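Type IV pilus biogenesis factor PilY1 (Pseudomonas aeruginosa, PDB 3HX6) primes assembly of type IV pili, appears to regulate pilus retraction and twitching motility through calcium, and mediates adhesion to host cells, here seen as its C-terminal beta-propeller domain. Local coordinates at residues 108-113 with 177-182; 202-207 with 262-267; 324-329 with 347-352; 408-413 with 496-501. The protein carries 3 engineered substitutions. One frame throughout, in Å; residues are numbered along the deposited sequence.

How the interactions relate
The four contacts follow one another along the chain without overlap, and successive ones are spaced evenly, with centres about 27, 28 and 29 Å apart from interaction 1 to interaction 4. None touches another. Interactions 1, 2 and 3 belong to the beta-propeller: interaction 1 joins the edge strands of two four-stranded sheets, interaction 2 joins loops of two further sheets at the calcium site, and interaction 3 packs a connecting segment on the end of strand 343-348. Interactions 3 and 4 reach the same ten-stranded mixed sheet. The contacts are spread around the chain, interaction 2 lying across its centre from both interaction 3 and interaction 4.

Interaction 1 of 4, residues 108-113 with 177-182; sequences FAFIPS and IKLLWE
Phe108 and Ile177 open a side-chain seam between two antiparallel sheets of the beta-propeller, where edge strand 108-110 of one meets edge strand 178-184 of the other. CA atoms stay 8.0 Å or more apart, Pro112 to Glu182 being the nearest pair. No backbone-to-backbone bond crosses; side chains, and one backbone N-H meeting a carboxylate, make the join. Ile177 CD1 lies over one face of the Phe108 ring, 3.7 Å from the centroid and 20° off its normal, a CH-pi contact displaced toward ring atom CG. The other branch, CG2, approaches Phe108 CZ at 3.8 Å, and the two branches together span the ring. Phe108 carries its ring anti to the backbone N (chi1 176°), while Ile177 comes from the opposite direction.

Farther along, Phe110 CZ packs obliquely against Leu179 CD1 at 3.9 Å. Its rim also meets Glu182 OE2 near the ring plane, with the carboxylate turned steeply against the ring. Behind this layer, Phe167 and Leu169 of strand 165-170 support Phe110.

The polar end of the seam is at Ser113, the first residue of helix 113-118, which follows the N-cap residue Pro112. Glu182, extended beyond CG, brings both carboxylate oxygens to it, and the positive end of the helix dipole would probably stabilise the charge there. Ser113 N donates to Glu182 OE2 at 3.2 Å along a nearly straight path (167°), slightly out of the carboxylate plane. Ser113 OG donates to the syn lone pair of Glu182 OE1 at 2.7 Å.

Interaction 2 of 4, residues 202-207 with 262-267; sequences RLHNGK and DGVADY. With CA (calcium ion), chain C.
In a buried loop-to-loop contact between two neighbouring sheets of the propeller, loop 202-207 packs on the calcium loop, His204 reaching the metal's first shell from the second. The metal is bound by Asp262 OD1, the Val264 carbonyl and both carboxylate oxygens of Asp266, with Asp258, Asn260 and a water completing it. Ligands at every second residue recall the start of an EF-hand loop, here without its flanking helices. Asp262 OD1, 2.6 Å from the calcium, also accepts from Val264 N at 2.8 Å in an Asx turn.

His204 NE2 donates to Asp266 OD1 at 2.7 Å in an almost straight bond (170°) lying in the ring plane. That oxygen therefore serves both metal and imidazole. This bond and one from ND1 to Asp298 hold the ring's orientation, while Val264 CG1 packs centrally on a face, 3.6 Å from the centroid and 5° off the normal. Two aspartates might favour a protonated histidine, though the calcium offsets the charge of Asp266.

Backbone ties complete the join: Ala265 N donates to Arg202 O at 2.9 Å, one water links Arg202 N to Gly263 O and a second links His204 N to Ala265 O. Arg202 NE forms a salt bridge with Glu69. Loop 202-207 connects strands 199-202 and 208-213, Leu203 packing on Ala209 and Val211; the calcium loop connects strands 251-257 and 267-272, with Ala265 against Leu256.

Interaction 3 of 4, residues 324-329 with 347-352; sequences AAQAIT and FGTGKY
Ala327 and Gly350 supply the well-formed direct backbone bond of this contact, in which the chain from CA 326 to 329 runs nearly at right angles (82°) to that from CA 347 to 352. Gly350 N donates to Ala327 O at 2.7 Å with 163° at the hydrogen, the donor tilted out of the carbonyl plane. Thr329 OG1 lies 2.5 Å from Gly350 O, a length too short to weigh heavily, though it places the hydroxyl beside that carbonyl. Two waters extend the network: one accepts from Thr329 N at 2.7 Å and donates to Gly348 O, while the other donates to Thr329 OG1 and accepts from Tyr352 N.

Apolar contacts flank these bonds. With OG1 of Thr349 placed between its backbone N and carbonyl carbon (chi1 65°), the methyl CG2 is carried against Gln326 CB at 3.5 Å. Ile328 reaches past it, CD1 meeting Phe347 CD2 obliquely at 3.7 Å. Separately, Ala327 CB touches Lys351 CB at 4.0 Å, the lysine chain leading off to a salt bridge with Asp357.

The polar ends turn to strand 367-373 and the residue before it: Thr349 OG1 bonds to Gln366 and to Thr367 N, and Gln326 to Thr367 and Tyr369. The Ile328 backbone is hydrogen-bonded to Asp272 and its carbonyl to Ser252, so 324-329 ties the propeller sheet containing strands 251-257 and 267-272 to the end of strand 343-348, with Tyr135 of helix 130-137 against Thr329.

Interaction 4 of 4, residues 408-413 with 496-501; sequences TARTIR and FDLARQ
Leu498 O is gripped by the guanidinium edge of Arg410. Arg410 NE donates to it at 2.8 Å with 166° at the hydrogen, in the carbonyl plane and on a lone pair (C=O...donor angle 120°), and the oxygen also lies in the guanidinium plane. A second, weak bond comes from Arg410 NH2 at 3.3 Å. That NH2 has its main charged partner in Glu547, a salt bridge that fixes the rotation of the group together with the Leu498 carbonyl.

The arginine's aliphatic part also packs. With the chain extended from CG to NE, Arg410 CD rests on Leu498 CD2 at 3.8 Å, and Ile412 CG2 approaches Leu498 CD1 more loosely.

Thr408 uses both its branches. Its methyl CG2 lies over a face of the Arg410 guanidinium, 3.6 Å above the plane, and over a face of the Arg500 guanidinium as well. Its OG1 meets the Arg500 chain crosswise at CD, 3.4 Å away, and shares a water with Ala499 O.

The two arginines come close, Arg410 NH2 to Arg500 NE being 4.3 Å. Arg500 NE is buried here without a hydrogen-bond partner; long, weak ion pairs of Arg500 with Glu547 and with Glu79 of the second subunit would partly offset the repulsion. Arg500 also packs on Ser75 of that subunit.

Strand 408-415 pairs antiparallel with strand 392-405 as a beta hairpin in the ten-stranded sheet. The arrangement is that of a loop folded over one face of the sheet, on the side of Thr408, Arg410 and Ile412, anchored by arginine to a backbone carbonyl.

Interaction 1 of 4, residues 108-113 with 177-182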
loop_
_atom_site.group_PDB
_atom_site.type_symbol
_atom_site.label_atom_id
_atom_site.label_comp_id
_atom_site.label_asym_id
_atom_site.label_seq_id
_atom_site.Cartn_x
_atom_site.Cartn_y
_atom_site.Cartn_z
ATOM N N PHE A 108 18.805 -9.209 19.301
ATOM C CA PHE A 108 19.981 -9.952 18.883
ATOM C C PHE A 108 21.186 -9.045 18.685
ATOM O O PHE A 108 21.051 -7.829 18.536
ATOM C CB PHE A 108 19.649 -10.710 17.588
ATOM C CG PHE A 108 20.809 -11.452 16.988
ATOM C CD1 PHE A 108 21.624 -10.845 16.038
ATOM C CD2 PHE A 108 21.077 -12.767 17.362
ATOM C CE1 PHE A 108 22.691 -11.536 15.463
ATOM C CE2 PHE A 108 22.140 -13.469 16.796
ATOM C CZ PHE A 108 22.949 -12.852 15.844
ATOM N N ALA A 109 22.365 -9.648 18.701
ATOM C CA ALA A 109 23.604 -8.918 18.509
ATOM C C ALA A 109 24.621 -9.870 17.902
ATOM O O ALA A 109 24.825 -10.978 18.404
ATOM C CB ALA A 109 24.113 -8.382 19.837
ATOM N N PHE A 110 25.243 -9.451 16.808
ATOM C CA PHE A 110 26.240 -10.291 16.169
ATOM C C PHE A 110 27.617 -9.654 16.282
ATOM O O PHE A 110 27.758 -8.434 16.212
ATOM C CB PHE A 110 25.885 -10.530 14.696
ATOM C CG PHE A 110 26.866 -11.406 13.980
ATOM C CD1 PHE A 110 27.790 -10.860 13.096
ATOM C CD2 PHE A 110 26.900 -12.773 14.224
ATOM C CE1 PHE A 110 28.735 -11.665 12.465
ATOM C CE2 PHE A 110 27.838 -13.585 13.602
ATOM C CZ PHE A 110 28.759 -13.031 12.720
ATOM N N ILE A 111 28.633 -10.488 16.468
ATOM C CA ILE A 111 29.993 -9.994 16.593
ATOM C C ILE A 111 30.946 -10.812 15.738
ATOM O O ILE A 111 31.251 -11.961 16.051
ATOM C CB ILE A 111 30.465 -10.026 18.065
ATOM C CG1 ILE A 111 29.616 -9.054 18.893
ATOM C CG2 ILE A 111 31.946 -9.658 18.153
ATOM C CD1 ILE A 111 29.896 -9.095 20.377
ATOM N N PRO A 112 31.415 -10.223 14.628
ATOM C CA PRO A 112 32.341 -10.866 13.694
ATOM C C PRO A 112 33.576 -11.438 14.385
ATOM O O PRO A 112 34.064 -10.882 15.369
ATOM C CB PRO A 112 32.691 -9.734 12.736
ATOM C CG PRO A 112 31.419 -8.953 12.683
ATOM C CD PRO A 112 31.019 -8.891 14.136
ATOM N N SER A 113 34.073 -12.553 13.862
ATOM C CA SER A 113 35.253 -13.193 14.418
ATOM C C SER A 113 36.380 -12.176 14.509
ATOM O O SER A 113 37.180 -12.202 15.444
ATOM C CB SER A 113 35.687 -14.363 13.530
ATOM O OG SER A 113 34.635 -15.303 13.374
ATOM N N ILE A 177 18.556 -17.169 14.876
ATOM C CA ILE A 177 19.430 -16.629 13.847
ATOM C C ILE A 177 20.688 -17.484 13.761
ATOM O O ILE A 177 21.294 -17.812 14.783
ATOM C CB ILE A 177 19.819 -15.178 14.182
ATOM C CG1 ILE A 177 18.559 -14.313 14.190
ATOM C CG2 ILE A 177 20.850 -14.657 13.182
ATOM C CD1 ILE A 177 18.799 -12.878 14.579
ATOM N N LYS A 178 21.074 -17.847 12.543
ATOM C CA LYS A 178 22.256 -18.674 12.336
ATOM C C LYS A 178 23.314 -17.977 11.489
ATOM O O LYS A 178 23.004 -17.099 10.685
ATOM C CB LYS A 178 21.873 -19.993 11.657
ATOM C CG LYS A 178 20.865 -20.827 12.424
ATOM C CD LYS A 178 20.656 -22.180 11.766
ATOM C CE LYS A 178 19.794 -23.090 12.628
ATOM N NZ LYS A 178 19.609 -24.436 12.014
ATOM N N LEU A 179 24.565 -18.377 11.682
ATOM C CA LEU A 179 25.677 -17.825 10.923
ATOM C C LEU A 179 25.908 -18.716 9.707
ATOM O O LEU A 179 26.308 -19.873 9.853
ATOM C CB LEU A 179 26.948 -17.792 11.776
ATOM C CG LEU A 179 28.233 -17.461 11.012
ATOM C CD1 LEU A 179 28.096 -16.103 10.336
ATOM C CD2 LEU A 179 29.419 -17.469 11.967
ATOM N N LEU A 180 25.648 -18.183 8.515
ATOM C CA LEU A 180 25.837 -18.951 7.291
ATOM C C LEU A 180 27.311 -19.013 6.920
ATOM O O LEU A 180 27.844 -20.086 6.637
ATOM C CB LEU A 180 25.036 -18.328 6.147
ATOM C CG LEU A 180 23.515 -18.432 6.290
ATOM C CD1 LEU A 180 22.833 -17.592 5.222
ATOM C CD2 LEU A 180 23.098 -19.895 6.186
ATOM N N TRP A 181 27.967 -17.859 6.911
ATOM C CA TRP A 181 29.383 -17.808 6.590
ATOM C C TRP A 181 30.026 -16.453 6.851
ATOM O O TRP A 181 29.347 -15.448 7.067
ATOM C CB TRP A 181 29.638 -18.220 5.131
ATOM C CG TRP A 181 28.716 -17.605 4.107
ATOM C CD1 TRP A 181 27.646 -18.206 3.508
ATOM C CD2 TRP A 181 28.799 -16.287 3.545
ATOM N NE1 TRP A 181 27.058 -17.347 2.607
ATOM C CE2 TRP A 181 27.744 -16.163 2.610
ATOM C CE3 TRP A 181 29.660 -15.200 3.740
ATOM C CZ2 TRP A 181 27.527 -14.992 1.873
ATOM C CZ3 TRP A 181 29.443 -14.032 3.003
ATOM C CH2 TRP A 181 28.384 -13.941 2.083
ATOM N N GLU A 182 31.352 -16.457 6.837
ATOM C CA GLU A 182 32.157 -15.266 7.046
ATOM C C GLU A 182 33.272 -15.298 6.017
ATOM O O GLU A 182 33.952 -16.308 5.867
ATOM C CB GLU A 182 32.776 -15.264 8.444
ATOM C CG GLU A 182 31.789 -15.126 9.584
ATOM C CD GLU A 182 32.484 -15.093 10.935
ATOM O OE1 GLU A 182 33.158 -16.089 11.284
ATOM O OE2 GLU A 182 32.362 -14.071 11.646
#

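Interaction 2 of 4, residues 202-207 with 262-267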
loop_
_atom_site.group_PDB
_atom_site.type_symbol
_atom_site.label_atom_id
_atom_site.label_comp_id
_atom_site.label_asym_id
_atom_site.label_seq_id
_atom_site.Cartn_x
_atom_site.Cartn_y
_atom_site.Cartn_z
ATOM N N ARG A 202 19.265 -14.513 -7.876
ATOM C CA ARG A 202 19.348 -15.814 -8.510
ATOM C C ARG A 202 20.133 -15.620 -9.796
ATOM O O ARG A 202 19.841 -14.709 -10.573
ATOM C CB ARG A 202 17.946 -16.333 -8.833
ATOM C CG ARG A 202 17.934 -17.654 -9.581
ATOM C CD ARG A 202 18.580 -18.760 -8.777
ATOM N NE ARG A 202 17.939 -20.044 -9.046
ATOM C CZ ARG A 202 17.954 -20.664 -10.219
ATOM N NH1 ARG A 202 18.589 -20.128 -11.255
ATOM N NH2 ARG A 202 17.318 -21.819 -10.359
ATOM N N LEU A 203 21.130 -16.467 -10.018
ATOM C CA LEU A 203 21.944 -16.352 -11.217
ATOM C C LEU A 203 21.775 -17.546 -12.142
ATOM O O LEU A 203 21.188 -18.578 -11.769
ATOM C CB LEU A 203 23.426 -16.185 -10.847
ATOM C CG LEU A 203 23.757 -15.045 -9.876
ATOM C CD1 LEU A 203 25.267 -14.965 -9.664
ATOM C CD2 LEU A 203 23.231 -13.737 -10.418
ATOM N N HIS A 204 22.300 -17.400 -13.350
ATOM C CA HIS A 204 22.199 -18.446 -14.352
ATOM C C HIS A 204 23.021 -19.698 -14.047
ATOM O O HIS A 204 23.028 -20.632 -14.843
ATOM C CB HIS A 204 22.570 -17.876 -15.726
ATOM C CG HIS A 204 21.463 -17.098 -16.368
ATOM N ND1 HIS A 204 20.351 -17.704 -16.915
ATOM C CD2 HIS A 204 21.273 -15.764 -16.515
ATOM C CE1 HIS A 204 19.527 -16.779 -17.371
ATOM N NE2 HIS A 204 20.063 -15.592 -17.141
ATOM N N ASN A 205 23.715 -19.725 -12.910
ATOM C CA ASN A 205 24.485 -20.915 -12.561
ATOM C C ASN A 205 23.581 -21.823 -11.729
ATOM O O ASN A 205 24.036 -22.780 -11.110
ATOM C CB ASN A 205 25.763 -20.545 -11.790
ATOM C CG ASN A 205 25.493 -20.135 -10.362
ATOM O OD1 ASN A 205 24.526 -19.434 -10.080
ATOM N ND2 ASN A 205 26.359 -20.564 -9.451
ATOM N N GLY A 206 22.288 -21.496 -11.738
ATOM C CA GLY A 206 21.282 -22.266 -11.029
ATOM C C GLY A 206 21.119 -22.002 -9.544
ATOM O O GLY A 206 20.265 -22.616 -8.895
ATOM N N LYS A 207 21.900 -21.076 -8.998
ATOM C CA LYS A 207 21.822 -20.815 -7.567
ATOM C C LYS A 207 21.724 -19.341 -7.184
ATOM O O LYS A 207 21.922 -18.443 -8.011
ATOM C CB LYS A 207 23.039 -21.448 -6.881
ATOM C CG LYS A 207 23.304 -22.887 -7.337
ATOM C CD LYS A 207 24.610 -23.434 -6.784
ATOM C CE LYS A 207 24.443 -24.000 -5.386
ATOM N NZ LYS A 207 23.602 -25.228 -5.421
ATOM N N ASP A 262 12.245 -12.730 -15.395
ATOM C CA ASP A 262 12.044 -14.089 -14.904
ATOM C C ASP A 262 12.680 -14.289 -13.531
ATOM O O ASP A 262 12.722 -15.405 -13.020
ATOM C CB ASP A 262 12.594 -15.120 -15.902
ATOM C CG ASP A 262 14.106 -15.032 -16.074
ATOM O OD1 ASP A 262 14.744 -14.228 -15.362
ATOM O OD2 ASP A 262 14.652 -15.780 -16.915
ATOM N N GLY A 263 13.177 -13.210 -12.935
ATOM C CA GLY A 263 13.779 -13.316 -11.619
ATOM C C GLY A 263 15.216 -13.807 -11.595
ATOM O O GLY A 263 15.801 -13.986 -10.526
ATOM N N VAL A 264 15.793 -14.036 -12.769
ATOM C CA VAL A 264 17.175 -14.488 -12.848
ATOM C C VAL A 264 18.012 -13.360 -13.430
ATOM O O VAL A 264 17.750 -12.907 -14.538
ATOM C CB VAL A 264 17.302 -15.719 -13.749
ATOM C CG1 VAL A 264 18.747 -16.196 -13.778
ATOM C CG2 VAL A 264 16.381 -16.811 -13.243
ATOM N N ALA A 265 19.012 -12.908 -12.679
ATOM C CA ALA A 265 19.878 -11.817 -13.118
ATOM C C ALA A 265 20.648 -12.141 -14.397
ATOM O O ALA A 265 21.245 -13.212 -14.521
ATOM C CB ALA A 265 20.849 -11.452 -12.005
ATOM N N ASP A 266 20.647 -11.199 -15.337
ATOM C CA ASP A 266 21.336 -11.391 -16.608
ATOM C C ASP A 266 22.617 -10.578 -16.735
ATOM O O ASP A 266 23.592 -11.048 -17.323
ATOM C CB ASP A 266 20.394 -11.049 -17.753
ATOM C CG ASP A 266 19.096 -11.818 -17.671
ATOM O OD1 ASP A 266 19.153 -13.066 -17.630
ATOM O OD2 ASP A 266 18.027 -11.178 -17.647
ATOM N N TYR A 267 22.606 -9.365 -16.186
ATOM C CA TYR A 267 23.768 -8.478 -16.212
ATOM C C TYR A 267 23.919 -7.830 -14.846
ATOM O O TYR A 267 22.993 -7.827 -14.040
ATOM C CB TYR A 267 23.583 -7.331 -17.210
ATOM C CG TYR A 267 23.358 -7.715 -18.652
ATOM C CD1 TYR A 267 24.401 -8.201 -19.439
ATOM C CD2 TYR A 267 22.108 -7.539 -19.243
ATOM C CE1 TYR A 267 24.205 -8.498 -20.783
ATOM C CE2 TYR A 267 21.901 -7.831 -20.583
ATOM C CZ TYR A 267 22.950 -8.308 -21.346
ATOM O OH TYR A 267 22.734 -8.589 -22.667
HETATM CA CA CA C . 16.670 -12.998 -16.678
HETATM O O HOH W 1 17.064 -12.843 -8.611
HETATM O O HOH W 2 23.190 -14.966 -13.814
HETATM O O HOH W 3 17.011 -15.280 -17.348
#

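Interaction 3 of 4, residues 324-329 with 347-352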
loop_
_atom_site.group_PDB
_atom_site.type_symbol
_atom_site.label_atom_id
_atom_site.label_comp_id
_atom_site.label_asym_id
_atom_site.label_seq_id
_atom_site.Cartn_x
_atom_site.Cartn_y
_atom_site.Cartn_z
ATOM N N ALA A 324 39.145 15.275 -14.428
ATOM C CA ALA A 324 39.584 14.464 -13.296
ATOM C C ALA A 324 38.562 13.371 -12.991
ATOM O O ALA A 324 37.353 13.617 -13.000
ATOM C CB ALA A 324 39.784 15.345 -12.072
ATOM N N ALA A 325 39.064 12.170 -12.722
ATOM C CA ALA A 325 38.235 11.006 -12.422
ATOM C C ALA A 325 37.293 11.242 -11.252
ATOM O O ALA A 325 37.669 11.860 -10.267
ATOM C CB ALA A 325 39.130 9.807 -12.123
ATOM N N GLN A 326 36.070 10.730 -11.362
ATOM C CA GLN A 326 35.068 10.866 -10.307
ATOM C C GLN A 326 34.690 9.485 -9.786
ATOM O O GLN A 326 34.122 8.679 -10.516
ATOM C CB GLN A 326 33.808 11.535 -10.845
ATOM C CG GLN A 326 33.974 12.981 -11.233
ATOM C CD GLN A 326 32.784 13.481 -12.008
ATOM O OE1 GLN A 326 32.215 14.532 -11.697
ATOM N NE2 GLN A 326 32.395 12.729 -13.032
ATOM N N ALA A 327 34.992 9.221 -8.522
ATOM C CA ALA A 327 34.670 7.934 -7.929
ATOM C C ALA A 327 33.166 7.699 -7.924
ATOM O O ALA A 327 32.377 8.640 -7.798
ATOM C CB ALA A 327 35.201 7.875 -6.503
ATOM N N ILE A 328 32.777 6.439 -8.073
ATOM C CA ILE A 328 31.371 6.057 -8.040
ATOM C C ILE A 328 31.218 5.111 -6.863
ATOM O O ILE A 328 31.905 4.084 -6.789
ATOM C CB ILE A 328 30.941 5.333 -9.321
ATOM C CG1 ILE A 328 31.061 6.287 -10.511
ATOM C CG2 ILE A 328 29.505 4.807 -9.164
ATOM C CD1 ILE A 328 30.993 5.608 -11.854
ATOM N N THR A 329 30.324 5.471 -5.947
ATOM C CA THR A 329 30.066 4.696 -4.746
ATOM C C THR A 329 28.709 4.010 -4.806
ATOM O O THR A 329 28.589 2.818 -4.523
ATOM C CB THR A 329 30.060 5.603 -3.495
ATOM O OG1 THR A 329 31.354 6.174 -3.306
ATOM C CG2 THR A 329 29.675 4.809 -2.266
ATOM N N PHE A 347 23.845 6.679 -12.968
ATOM C CA PHE A 347 24.771 6.567 -11.847
ATOM C C PHE A 347 25.319 7.934 -11.469
ATOM O O PHE A 347 25.459 8.816 -12.319
ATOM C CB PHE A 347 25.926 5.613 -12.190
ATOM C CG PHE A 347 26.613 5.933 -13.490
ATOM C CD1 PHE A 347 26.035 5.578 -14.701
ATOM C CD2 PHE A 347 27.837 6.600 -13.502
ATOM C CE1 PHE A 347 26.666 5.880 -15.913
ATOM C CE2 PHE A 347 28.474 6.906 -14.708
ATOM C CZ PHE A 347 27.887 6.545 -15.912
ATOM N N GLY A 348 25.611 8.107 -10.184
ATOM C CA GLY A 348 26.139 9.370 -9.701
ATOM C C GLY A 348 27.496 9.153 -9.067
ATOM O O GLY A 348 27.827 8.037 -8.660
ATOM N N THR A 349 28.283 10.217 -8.955
ATOM C CA THR A 349 29.611 10.067 -8.398
ATOM C C THR A 349 29.729 10.610 -6.981
ATOM O O THR A 349 28.923 11.433 -6.544
ATOM C CB THR A 349 30.654 10.746 -9.311
ATOM O OG1 THR A 349 30.416 12.157 -9.346
ATOM C CG2 THR A 349 30.540 10.191 -10.734
ATOM N N GLY A 350 30.746 10.131 -6.276
ATOM C CA GLY A 350 30.990 10.550 -4.910
ATOM C C GLY A 350 31.672 9.442 -4.129
ATOM O O GLY A 350 31.658 8.282 -4.540
ATOM N N LYS A 351 32.300 9.803 -3.015
ATOM C CA LYS A 351 32.966 8.829 -2.161
ATOM C C LYS A 351 32.960 9.429 -0.765
ATOM O O LYS A 351 33.172 10.629 -0.595
ATOM C CB LYS A 351 34.386 8.518 -2.665
ATOM C CG LYS A 351 35.482 9.499 -2.324
ATOM C CD LYS A 351 36.791 9.026 -2.974
ATOM C CE LYS A 351 37.999 9.800 -2.480
ATOM N NZ LYS A 351 38.329 9.459 -1.069
ATOM N N TYR A 352 32.706 8.591 0.231
ATOM C CA TYR A 352 32.567 9.062 1.601
ATOM C C TYR A 352 33.127 8.092 2.639
ATOM O O TYR A 352 32.903 8.288 3.832
ATOM C CB TYR A 352 31.066 9.239 1.854
ATOM C CG TYR A 352 30.649 10.206 2.935
ATOM C CD1 TYR A 352 29.490 9.973 3.670
ATOM C CD2 TYR A 352 31.348 11.393 3.165
ATOM C CE1 TYR A 352 29.027 10.891 4.600
ATOM C CE2 TYR A 352 30.885 12.326 4.101
ATOM C CZ TYR A 352 29.721 12.062 4.810
ATOM O OH TYR A 352 29.230 12.959 5.731
HETATM O O HOH W 4 28.367 7.296 -6.067
HETATM O O HOH W 5 32.143 5.976 -0.402
#

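Interaction 4 of 4, residues 408-413 with 496-501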
loop_
_atom_site.group_PDB
_atom_site.type_symbol
_atom_site.label_atom_id
_atom_site.label_comp_id
_atom_site.label_asym_id
_atom_site.label_seq_id
_atom_site.Cartn_x
_atom_site.Cartn_y
_atom_site.Cartn_z
ATOM N N THR A 408 3.319 24.465 3.890
ATOM C CA THR A 408 4.653 23.948 4.166
ATOM C C THR A 408 5.779 24.704 3.469
ATOM O O THR A 408 5.771 24.867 2.251
ATOM C CB THR A 408 4.750 22.468 3.766
ATOM O OG1 THR A 408 3.616 21.759 4.284
ATOM C CG2 THR A 408 6.024 21.851 4.324
ATOM N N ALA A 409 6.751 25.158 4.251
ATOM C CA ALA A 409 7.895 25.878 3.706
ATOM C C ALA A 409 9.019 24.876 3.450
ATOM O O ALA A 409 9.231 23.966 4.246
ATOM C CB ALA A 409 8.358 26.947 4.688
ATOM N N ARG A 410 9.723 25.039 2.333
ATOM C CA ARG A 410 10.829 24.148 1.976
ATOM C C ARG A 410 11.850 24.898 1.134
ATOM O O ARG A 410 11.536 25.928 0.535
ATOM C CB ARG A 410 10.336 22.960 1.141
ATOM C CG ARG A 410 9.328 22.039 1.801
ATOM C CD ARG A 410 8.948 20.913 0.855
ATOM N NE ARG A 410 7.851 20.100 1.371
ATOM C CZ ARG A 410 7.979 19.174 2.314
ATOM N NH1 ARG A 410 9.168 18.927 2.850
ATOM N NH2 ARG A 410 6.912 18.506 2.733
ATOM N N THR A 411 13.076 24.387 1.097
ATOM C CA THR A 411 14.101 24.983 0.255
ATOM C C THR A 411 14.153 23.990 -0.904
ATOM O O THR A 411 14.342 22.788 -0.702
ATOM C CB THR A 411 15.478 25.074 0.957
ATOM O OG1 THR A 411 15.992 23.760 1.184
ATOM C CG2 THR A 411 15.346 25.794 2.286
ATOM N N ILE A 412 13.962 24.493 -2.114
ATOM C CA ILE A 412 13.936 23.638 -3.283
ATOM C C ILE A 412 14.943 24.036 -4.340
ATOM O O ILE A 412 15.593 25.082 -4.257
ATOM C CB ILE A 412 12.524 23.640 -3.912
ATOM C CG1 ILE A 412 12.103 25.063 -4.292
ATOM C CG2 ILE A 412 11.507 23.111 -2.906
ATOM C CD1 ILE A 412 12.744 25.612 -5.540
ATOM N N ARG A 413 15.072 23.177 -5.338
ATOM C CA ARG A 413 15.958 23.438 -6.449
ATOM C C ARG A 413 15.204 23.106 -7.720
ATOM O O ARG A 413 14.361 22.206 -7.736
ATOM C CB ARG A 413 17.229 22.598 -6.340
ATOM C CG ARG A 413 18.219 23.145 -5.330
ATOM C CD ARG A 413 19.483 22.300 -5.231
ATOM N NE ARG A 413 20.414 22.870 -4.260
ATOM C CZ ARG A 413 21.535 22.278 -3.866
ATOM N NH1 ARG A 413 21.866 21.092 -4.359
ATOM N NH2 ARG A 413 22.328 22.876 -2.987
ATOM N N PHE A 496 6.907 15.427 -6.622
ATOM C CA PHE A 496 6.694 15.398 -5.185
ATOM C C PHE A 496 5.485 16.159 -4.671
ATOM O O PHE A 496 5.148 17.230 -5.169
ATOM C CB PHE A 496 7.921 15.966 -4.460
ATOM C CG PHE A 496 9.207 15.271 -4.788
ATOM C CD1 PHE A 496 9.466 13.996 -4.310
ATOM C CD2 PHE A 496 10.170 15.904 -5.567
ATOM C CE1 PHE A 496 10.666 13.356 -4.597
ATOM C CE2 PHE A 496 11.377 15.275 -5.864
ATOM C CZ PHE A 496 11.624 13.995 -5.375
ATOM N N ASP A 497 4.830 15.593 -3.668
ATOM C CA ASP A 497 3.734 16.300 -3.033
ATOM C C ASP A 497 4.456 17.061 -1.932
ATOM O O ASP A 497 4.630 16.555 -0.828
ATOM C CB ASP A 497 2.709 15.354 -2.408
ATOM C CG ASP A 497 1.768 16.081 -1.458
ATOM O OD1 ASP A 497 1.419 17.246 -1.753
ATOM O OD2 ASP A 497 1.376 15.497 -0.424
ATOM N N LEU A 498 4.901 18.270 -2.245
ATOM C CA LEU A 498 5.622 19.091 -1.281
ATOM C C LEU A 498 4.687 19.843 -0.348
ATOM O O LEU A 498 5.115 20.377 0.673
ATOM C CB LEU A 498 6.498 20.101 -2.022
ATOM C CG LEU A 498 7.533 19.519 -2.984
ATOM C CD1 LEU A 498 8.211 20.647 -3.747
ATOM C CD2 LEU A 498 8.558 18.709 -2.194
ATOM N N ALA A 499 3.409 19.876 -0.707
ATOM C CA ALA A 499 2.408 20.600 0.062
ATOM C C ALA A 499 1.679 19.784 1.124
ATOM O O ALA A 499 0.702 20.258 1.700
ATOM C CB ALA A 499 1.401 21.214 -0.894
ATOM N N ARG A 500 2.149 18.571 1.392
ATOM C CA ARG A 500 1.506 17.710 2.381
ATOM C C ARG A 500 0.014 17.558 2.081
ATOM O O ARG A 500 -0.818 17.608 2.989
ATOM C CB ARG A 500 1.678 18.285 3.793
ATOM C CG ARG A 500 3.103 18.270 4.314
ATOM C CD ARG A 500 3.161 18.752 5.749
ATOM N NE ARG A 500 4.523 18.731 6.266
ATOM C CZ ARG A 500 4.878 19.164 7.470
ATOM N NH1 ARG A 500 3.967 19.660 8.301
ATOM N NH2 ARG A 500 6.149 19.104 7.844
ATOM N N GLN A 501 -0.320 17.372 0.809
ATOM C CA GLN A 501 -1.709 17.221 0.391
ATOM C C GLN A 501 -2.202 15.777 0.426
ATOM O O GLN A 501 -3.403 15.527 0.520
ATOM C CB GLN A 501 -1.892 17.765 -1.028
ATOM C CG GLN A 501 -1.703 19.258 -1.145
ATOM C CD GLN A 501 -2.672 20.018 -0.272
ATOM O OE1 GLN A 501 -3.882 19.970 -0.487
ATOM N NE2 GLN A 501 -2.149 20.716 0.729
HETATM O O HOH W 6 1.047 22.251 3.483
HETATM O O HOH W 7 4.730 17.390 1.652
#